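Side-chain contact in transcriptional regulator (Enterococcus faecalis, PDB 3QFI), which is of undetermined function but is named a transcriptional regulator and belongs to the LytR-CpsA-Psr family of proteins: residues A[250-255]-A[273-278]. Residues are numbered along the deposited sequence; the frame is centred on the assembly and turned at random.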
loop_
_atom_site.group_PDB
_atom_site.type_symbol
_atom_site.label_atom_id
_atom_site.label_comp_id
_atom_site.label_asym_id
_atom_site.label_seq_id
_atom_site.Cartn_x
_atom_site.Cartn_y
_atom_site.Cartn_z
ATOM N N ASN A 250 2.638 8.387 -19.049
ATOM C CA ASN A 250 3.619 7.491 -19.596
ATOM C C ASN A 250 4.386 6.749 -18.424
ATOM O O ASN A 250 4.709 5.571 -18.487
ATOM C CB ASN A 250 4.376 8.214 -20.787
ATOM C CG ASN A 250 5.844 7.923 -20.798
ATOM O OD1 ASN A 250 6.529 7.983 -19.722
ATOM N ND2 ASN A 250 6.384 7.571 -21.998
ATOM N N SER A 251 4.571 7.436 -17.303
ATOM C CA SER A 251 5.194 6.770 -16.160
ATOM C C SER A 251 4.161 5.807 -15.563
ATOM O O SER A 251 4.525 4.758 -15.020
ATOM C CB SER A 251 5.614 7.771 -15.082
ATOM O OG SER A 251 5.844 7.101 -13.855
ATOM N N LEU A 252 2.878 6.171 -15.688
ATOM C CA LEU A 252 1.749 5.371 -15.197
ATOM C C LEU A 252 1.656 4.053 -15.959
ATOM O O LEU A 252 1.499 2.987 -15.363
ATOM C CB LEU A 252 0.414 6.115 -15.381
ATOM C CG LEU A 252 -0.756 5.814 -14.414
ATOM C CD1 LEU A 252 -2.098 6.173 -15.047
ATOM C CD2 LEU A 252 -0.754 4.348 -14.025
ATOM N N TYR A 253 1.724 4.131 -17.285
ATOM C CA TYR A 253 1.635 2.927 -18.100
ATOM C C TYR A 253 2.744 1.964 -17.751
ATOM O O TYR A 253 2.505 0.776 -17.575
ATOM C CB TYR A 253 1.698 3.252 -19.600
ATOM C CG TYR A 253 1.523 2.026 -20.493
ATOM C CD1 TYR A 253 0.465 1.136 -20.289
ATOM C CD2 TYR A 253 2.420 1.745 -21.521
ATOM C CE1 TYR A 253 0.307 0.005 -21.074
ATOM C CE2 TYR A 253 2.266 0.607 -22.323
ATOM C CZ TYR A 253 1.206 -0.259 -22.085
ATOM O OH TYR A 253 1.054 -1.397 -22.847
ATOM N N LYS A 254 3.961 2.478 -17.649
ATOM C CA LYS A 254 5.104 1.636 -17.322
ATOM C C LYS A 254 4.838 0.917 -15.989
ATOM O O LYS A 254 5.040 -0.290 -15.869
ATOM C CB LYS A 254 6.373 2.495 -17.247
ATOM C CG LYS A 254 7.616 1.730 -16.829
ATOM C CD LYS A 254 8.768 2.666 -16.541
ATOM C CE LYS A 254 9.882 1.907 -15.862
ATOM N NZ LYS A 254 9.410 1.278 -14.586
ATOM N N THR A 255 4.374 1.659 -14.994
ATOM C CA THR A 255 4.065 1.071 -13.699
ATOM C C THR A 255 3.011 -0.027 -13.824
ATOM O O THR A 255 3.136 -1.087 -13.219
ATOM C CB THR A 255 3.510 2.107 -12.750
ATOM O OG1 THR A 255 4.439 3.187 -12.631
ATOM C CG2 THR A 255 3.249 1.488 -11.380
ATOM N N GLU A 273 -3.544 4.409 -23.934
ATOM C CA GLU A 273 -4.353 5.468 -24.522
ATOM C C GLU A 273 -5.272 6.069 -23.449
ATOM O O GLU A 273 -5.559 7.269 -23.458
ATOM C CB GLU A 273 -5.178 4.924 -25.687
ATOM C CG GLU A 273 -4.501 3.787 -26.433
ATOM C CD GLU A 273 -3.180 4.187 -27.063
ATOM O OE1 GLU A 273 -2.882 5.403 -27.089
ATOM O OE2 GLU A 273 -2.444 3.291 -27.544
ATOM N N LYS A 274 -5.735 5.239 -22.521
ATOM C CA LYS A 274 -6.597 5.735 -21.453
ATOM C C LYS A 274 -5.804 6.636 -20.498
ATOM O O LYS A 274 -6.250 7.721 -20.172
ATOM C CB LYS A 274 -7.220 4.553 -20.713
ATOM C CG LYS A 274 -7.934 4.905 -19.436
ATOM C CD LYS A 274 -8.627 3.670 -18.886
ATOM C CE LYS A 274 -9.151 3.894 -17.468
ATOM N NZ LYS A 274 -8.062 3.867 -16.443
ATOM N N ASP A 275 -4.622 6.203 -20.065
ATOM C CA ASP A 275 -3.811 7.018 -19.161
ATOM C C ASP A 275 -3.534 8.409 -19.719
ATOM O O ASP A 275 -3.568 9.400 -18.993
ATOM C CB ASP A 275 -2.471 6.355 -18.889
ATOM C CG ASP A 275 -2.616 4.946 -18.434
ATOM O OD1 ASP A 275 -3.686 4.621 -17.864
ATOM O OD2 ASP A 275 -1.655 4.163 -18.638
ATOM N N LEU A 276 -3.231 8.462 -21.008
ATOM C CA LEU A 276 -2.930 9.711 -21.693
ATOM C C LEU A 276 -4.173 10.604 -21.766
ATOM O O LEU A 276 -4.103 11.797 -21.464
ATOM C CB LEU A 276 -2.389 9.395 -23.095
ATOM C CG LEU A 276 -2.073 10.544 -24.056
ATOM C CD1 LEU A 276 -0.994 11.439 -23.469
ATOM C CD2 LEU A 276 -1.605 9.972 -25.393
ATOM N N ALA A 277 -5.311 10.024 -22.139
ATOM C CA ALA A 277 -6.555 10.785 -22.235
ATOM C C ALA A 277 -6.876 11.451 -20.911
ATOM O O ALA A 277 -7.216 12.633 -20.864
ATOM C CB ALA A 277 -7.699 9.878 -22.644
ATOM N N PHE A 278 -6.758 10.687 -19.834
ATOM C CA PHE A 278 -7.041 11.208 -18.508
ATOM C C PHE A 278 -6.121 12.375 -18.188
ATOM O O PHE A 278 -6.571 13.420 -17.712
ATOM C CB PHE A 278 -6.850 10.127 -17.441
ATOM C CG PHE A 278 -7.401 10.510 -16.099
ATOM C CD1 PHE A 278 -8.759 10.327 -15.814
ATOM C CD2 PHE A 278 -6.593 11.119 -15.148
ATOM C CE1 PHE A 278 -9.299 10.743 -14.611
ATOM C CE2 PHE A 278 -7.125 11.544 -13.934
ATOM C CZ PHE A 278 -8.482 11.358 -13.666
#
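Asp275 reaches from helix 269-280 to helix 249-262, where its carboxylate settles against Leu252 and Tyr253. Its CB, directed at the opposing helix, already lies 3.9 Å from CD1 of Leu252. With CG beside the backbone N and anti to the carbonyl carbon (chi1 -52°), the side chain extends toward helix 249-262, and CG comes within 3.6 Å of the same Leu252 methyl. At the tip the two oxygens part company. OD1 rests against Leu252 CD1, also at 3.6 Å, whereas OD2 approaches the base of Tyr253, 3.6 Å from Tyr253 CB and equally near its CA. OD2 also lies 4.0 Å from Tyr253 CD1, oblique to the ring, the carboxylate being turned 49° from the ring plane. The ring leads away from OD2; the Tyr253 side chain also touches Ala269 and Arg272, and its OH hydrogen-bonds to Glu267. OD2 has its polar partner in NE2 of Gln256, about one turn beyond Leu252 on helix 249-262. The two helices, joined by a short connection late in the chain, thus meet here through the carboxylate of a buried aspartate, set against carbon atoms of Leu252 and Tyr253, and the Gln256 amide probably offsets part of the cost of burying its charge.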